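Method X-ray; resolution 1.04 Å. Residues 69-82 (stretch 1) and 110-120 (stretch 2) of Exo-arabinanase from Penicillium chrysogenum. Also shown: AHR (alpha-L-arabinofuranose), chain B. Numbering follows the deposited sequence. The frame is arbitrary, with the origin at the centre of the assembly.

Stretch 1 69-82: RVHDTVNGYGLRYQ
Stretch 2 110-120: DLSSTDIVLYA

A loop can be fastened to a strand without any shared backbone hydrogen bonds, provided that one long side chain reaches across and meets a loop already braced from within. The exo-arabinanase of Penicillium chrysogenum offers a worked example. Stretch 2 turns through Asp 110 to Ser 112, with Leu 111 at phi/psi 65/23°, straightens at Ser 113 (-155/165°), and forms a strand from Thr 114 to Ala 120. Stretch 1 leaves a strand at Arg 69 and Val 70 and loops; a short strand takes in Leu 79 (-85/98°) and Arg 80, whose psi of -47° bends the chain before the corner at Tyr 81 (-123/145°). The two chains run in opposite senses at first: CA atoms of Val 70 and Tyr 119 lie 8.0 Å apart, those of Val 74 and Val 117 8.5 Å, those of Asn 75 and Asp 115 9.2 Å, and those of Tyr 77 and Asp 110 9.5 Å. The register then doubles back, with Tyr 81 CA 8.9 Å from Thr 114 CA. Such spacings are too wide for backbone-to-backbone hydrogen bonds, so side chains bridge the gap, and 493 Å² is buried in all.

Along the strand every second residue, Asp 115, Val 117 and Tyr 119, points toward stretch 1. Tyr 119 dominates. Its m rotamer (chi1 -82°, chi2 -102°) brings one face of the ring against Val 70, whose t rotamer sets CG1 4.1 Å from the Tyr 119 ring centroid, 25° off the normal, in a CH-pi contact. The phenol then reaches the loop: with chi1 60° (p), Thr 73 OG1 meets Tyr 119 OH at the ring edge in a 2.8 Å hydrogen bond.

The loop is held internally by Asp 72, in t with chi2 -5°. Its OD1 accepts from Asn 75 N at 2.9 Å, while its OD2 accepts from Gly 78 N at 2.9 Å and, weakly, from Tyr 77 N at 2.9 Å. Gly 76 (75/10°) and Gly 78 (125/130°) permit the turns; a CB on Gly 78 would strike Arg 80 NH2.

Val 117, in m, meets two apolar partners: its CG1 lies 4.1 Å from CG1 of Val 74 (p), and its CG2 3.9 Å from CD2 of Leu 79, whose CB points sideways but whose m, t rotamer carries its end nearer. Leu 79 CD1 also approaches Tyr 119 CE2 at 4.2 Å. Asp 115, in t, extends to receive Asn 75 (m, chi2 -34°): ND2 of Asn 75 donates to OD2 of Asp 115 at 2.9 Å and 168°.

At the far end Leu 111 starts sideways, but its m, t rotamer brings CD2 4.1 Å from CD of Arg 80 (t, t, m) and 4.0 Å from OH of Tyr 81 (m, chi2 -9°). One face of the Tyr 81 ring meets arabinofuranose, CD1 to sugar C5 3.8 Å, and Gln 82 NE2 donates to sugar O5 at 2.9 Å.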

# COMPACT_ATOMS: atom_id res chain seq x y z
N ARG A 69 18.44 3.91 -5.13
CA ARG A 69 17.83 2.61 -5.38
C ARG A 69 18.04 1.70 -4.19
O ARG A 69 19.13 1.73 -3.60
CB ARG A 69 18.44 1.97 -6.66
CG ARG A 69 18.18 2.77 -7.90
CD ARG A 69 19.02 2.24 -9.06
NE ARG A 69 18.74 3.04 -10.21
CZ ARG A 69 19.23 2.89 -11.42
NH1 ARG A 69 20.04 1.87 -11.63
NH2 ARG A 69 18.88 3.71 -12.38
N VAL A 70 17.02 0.94 -3.84
CA VAL A 70 17.14 -0.04 -2.75
C VAL A 70 17.39 -1.39 -3.41
O VAL A 70 16.53 -1.93 -4.12
CB VAL A 70 15.93 -0.06 -1.84
CG1 VAL A 70 16.28 -0.87 -0.58
CG2 VAL A 70 15.50 1.38 -1.44
N HIS A 71 18.61 -1.92 -3.19
CA HIS A 71 19.02 -3.19 -3.76
C HIS A 71 18.91 -4.30 -2.71
O HIS A 71 18.97 -4.08 -1.50
CB HIS A 71 20.47 -3.11 -4.22
CG HIS A 71 20.72 -2.14 -5.29
ND1 HIS A 71 20.59 -2.39 -6.62
CD2 HIS A 71 21.12 -0.86 -5.19
CE1 HIS A 71 20.91 -1.26 -7.30
NE2 HIS A 71 21.23 -0.34 -6.47
N ASP A 72 18.78 -5.54 -3.25
CA ASP A 72 18.65 -6.72 -2.40
C ASP A 72 20.01 -7.17 -1.92
O ASP A 72 20.62 -8.13 -2.41
CB ASP A 72 17.96 -7.84 -3.15
CG ASP A 72 17.61 -9.02 -2.23
OD1 ASP A 72 18.00 -8.99 -1.03
OD2 ASP A 72 16.96 -9.96 -2.74
N THR A 73 20.55 -6.44 -0.93
CA THR A 73 21.82 -6.75 -0.35
C THR A 73 21.76 -7.94 0.61
O THR A 73 22.79 -8.52 0.93
CB THR A 73 22.39 -5.52 0.42
OG1 THR A 73 21.47 -5.18 1.44
CG2 THR A 73 22.62 -4.37 -0.53
N VAL A 74 20.55 -8.30 1.08
CA VAL A 74 20.44 -9.36 2.07
C VAL A 74 20.42 -10.74 1.38
O VAL A 74 21.14 -11.67 1.87
CB VAL A 74 19.27 -9.12 2.99
CG1 VAL A 74 17.94 -9.01 2.30
CG2 VAL A 74 19.29 -10.23 4.05
N ASN A 75 19.65 -10.92 0.32
CA ASN A 75 19.54 -12.19 -0.35
C ASN A 75 20.16 -12.26 -1.74
O ASN A 75 20.48 -13.33 -2.23
CB ASN A 75 18.07 -12.58 -0.51
CG ASN A 75 17.36 -12.81 0.80
OD1 ASN A 75 17.93 -13.28 1.79
ND2 ASN A 75 16.07 -12.49 0.81
N GLY A 76 20.25 -11.13 -2.43
CA GLY A 76 20.69 -11.10 -3.78
C GLY A 76 19.68 -11.60 -4.79
O GLY A 76 20.04 -11.81 -5.95
N TYR A 77 18.45 -11.81 -4.40
CA TYR A 77 17.39 -12.34 -5.25
C TYR A 77 16.81 -11.26 -6.14
O TYR A 77 16.47 -11.51 -7.33
CB TYR A 77 16.25 -12.95 -4.45
CG TYR A 77 16.59 -14.07 -3.49
CD1 TYR A 77 17.76 -14.81 -3.59
CD2 TYR A 77 15.74 -14.37 -2.43
CE1 TYR A 77 18.04 -15.82 -2.68
CE2 TYR A 77 16.01 -15.35 -1.52
CZ TYR A 77 17.15 -16.07 -1.63
OH TYR A 77 17.40 -17.05 -0.68
N GLY A 78 16.63 -10.07 -5.57
CA GLY A 78 15.92 -8.96 -6.22
C GLY A 78 14.79 -8.48 -5.32
O GLY A 78 13.99 -9.27 -4.83
N LEU A 79 14.76 -7.15 -5.12
CA LEU A 79 13.60 -6.53 -4.41
C LEU A 79 12.55 -6.29 -5.46
O LEU A 79 12.65 -5.35 -6.27
CB LEU A 79 14.03 -5.27 -3.68
CG LEU A 79 15.08 -5.45 -2.60
CD1 LEU A 79 15.23 -4.17 -1.77
CD2 LEU A 79 14.79 -6.68 -1.70
N ARG A 80 11.61 -7.21 -5.54
CA ARG A 80 10.81 -7.45 -6.72
C ARG A 80 9.38 -6.99 -6.65
O ARG A 80 8.86 -6.39 -7.60
CB ARG A 80 10.86 -8.96 -7.07
CG ARG A 80 10.27 -9.29 -8.44
CD ARG A 80 10.45 -10.80 -8.80
NE ARG A 80 11.85 -11.20 -8.66
CZ ARG A 80 12.81 -11.00 -9.52
NH1 ARG A 80 12.54 -10.51 -10.74
NH2 ARG A 80 14.06 -11.31 -9.20
N TYR A 81 8.69 -7.33 -5.55
CA TYR A 81 7.26 -7.09 -5.41
C TYR A 81 6.96 -6.22 -4.15
O TYR A 81 7.60 -6.36 -3.11
CB TYR A 81 6.46 -8.35 -5.25
CG TYR A 81 6.23 -9.20 -6.49
CD1 TYR A 81 6.56 -8.78 -7.78
CD2 TYR A 81 5.64 -10.47 -6.34
CE1 TYR A 81 6.32 -9.61 -8.89
CE2 TYR A 81 5.41 -11.27 -7.41
CZ TYR A 81 5.76 -10.84 -8.70
OH TYR A 81 5.51 -11.63 -9.82
N GLN A 82 5.95 -5.38 -4.32
CA GLN A 82 5.17 -4.85 -3.19
C GLN A 82 6.00 -4.04 -2.19
O GLN A 82 6.00 -4.28 -1.01
CB GLN A 82 4.44 -6.01 -2.50
CG GLN A 82 3.47 -6.69 -3.45
CD GLN A 82 3.43 -8.20 -3.39
OE1 GLN A 82 3.78 -8.81 -2.36
NE2 GLN A 82 2.95 -8.81 -4.45
N ASP A 110 12.96 -16.86 -10.46
CA ASP A 110 12.10 -18.03 -10.65
C ASP A 110 10.83 -18.01 -9.80
O ASP A 110 10.05 -18.98 -9.90
CB ASP A 110 12.90 -19.32 -10.45
CG ASP A 110 13.36 -19.56 -9.03
OD1 ASP A 110 12.97 -18.84 -8.10
OD2 ASP A 110 14.18 -20.51 -8.85
N LEU A 111 10.59 -16.97 -9.01
CA LEU A 111 9.36 -16.81 -8.23
C LEU A 111 9.23 -17.89 -7.16
O LEU A 111 8.13 -18.15 -6.66
CB LEU A 111 8.10 -16.71 -9.08
CG LEU A 111 8.12 -15.63 -10.14
CD1 LEU A 111 6.77 -15.60 -10.86
CD2 LEU A 111 8.46 -14.25 -9.62
N SER A 112 10.34 -18.51 -6.74
CA SER A 112 10.23 -19.68 -5.88
C SER A 112 9.98 -19.37 -4.41
O SER A 112 9.60 -20.29 -3.68
CB SER A 112 11.51 -20.52 -5.99
OG SER A 112 12.67 -19.76 -5.64
N SER A 113 10.16 -18.15 -3.97
CA SER A 113 10.01 -17.80 -2.56
C SER A 113 9.67 -16.32 -2.44
O SER A 113 9.87 -15.57 -3.37
CB SER A 113 11.27 -18.14 -1.77
OG SER A 113 12.41 -17.46 -2.29
N THR A 114 9.20 -15.96 -1.25
CA THR A 114 8.87 -14.59 -0.87
C THR A 114 9.51 -14.26 0.46
O THR A 114 9.61 -15.11 1.34
CB THR A 114 7.34 -14.40 -0.83
OG1 THR A 114 6.74 -15.51 -0.11
CG2 THR A 114 6.74 -14.33 -2.20
N ASP A 115 9.96 -13.02 0.64
CA ASP A 115 10.63 -12.62 1.86
C ASP A 115 10.45 -11.12 2.02
O ASP A 115 11.10 -10.32 1.32
CB ASP A 115 12.09 -13.00 1.80
CG ASP A 115 12.89 -12.70 3.00
OD1 ASP A 115 12.41 -12.24 4.03
OD2 ASP A 115 14.15 -12.98 2.95
N ILE A 116 9.55 -10.73 2.90
CA ILE A 116 9.31 -9.31 3.20
C ILE A 116 10.43 -8.86 4.11
O ILE A 116 10.54 -9.34 5.26
CB ILE A 116 7.93 -9.07 3.82
CG1 ILE A 116 6.83 -9.49 2.87
CG2 ILE A 116 7.81 -7.62 4.23
CD1 ILE A 116 5.45 -9.53 3.52
N VAL A 117 11.25 -7.97 3.58
CA VAL A 117 12.44 -7.42 4.25
C VAL A 117 12.23 -5.93 4.52
O VAL A 117 11.43 -5.26 3.87
CB VAL A 117 13.69 -7.68 3.42
CG1 VAL A 117 13.99 -9.18 3.35
CG2 VAL A 117 13.65 -7.04 2.04
N LEU A 118 12.97 -5.44 5.50
CA LEU A 118 12.93 -4.08 5.98
C LEU A 118 14.30 -3.42 5.83
O LEU A 118 15.28 -3.93 6.38
CB LEU A 118 12.46 -4.02 7.46
CG LEU A 118 12.18 -2.63 7.99
CD1 LEU A 118 10.98 -2.02 7.36
CD2 LEU A 118 12.06 -2.69 9.51
N TYR A 119 14.34 -2.30 5.12
CA TYR A 119 15.49 -1.43 4.92
C TYR A 119 15.20 -0.08 5.57
O TYR A 119 14.06 0.38 5.67
CB TYR A 119 15.77 -1.24 3.40
CG TYR A 119 16.56 -2.40 2.85
CD1 TYR A 119 17.91 -2.28 2.61
CD2 TYR A 119 15.98 -3.64 2.58
CE1 TYR A 119 18.66 -3.33 2.12
CE2 TYR A 119 16.71 -4.71 2.13
CZ TYR A 119 18.06 -4.56 1.89
OH TYR A 119 18.76 -5.68 1.46
N ALA A 120 16.27 0.60 6.01
CA ALA A 120 16.15 1.91 6.64
C ALA A 120 17.15 2.88 6.04
O ALA A 120 18.30 2.52 5.69
CB ALA A 120 16.39 1.82 8.12
O5 AHR B . 2.49 -7.22 -6.86
C5 AHR B . 2.78 -8.13 -7.96
C4 AHR B . 1.59 -9.05 -8.15
O4 AHR B . 1.47 -9.88 -6.94
C3 AHR B . 1.85 -10.09 -9.23
O3 AHR B . 1.53 -9.59 -10.54
C2 AHR B . 0.83 -11.17 -8.82
O2 AHR B . 1.20 -12.49 -9.29
C1 AHR B . 0.86 -11.12 -7.29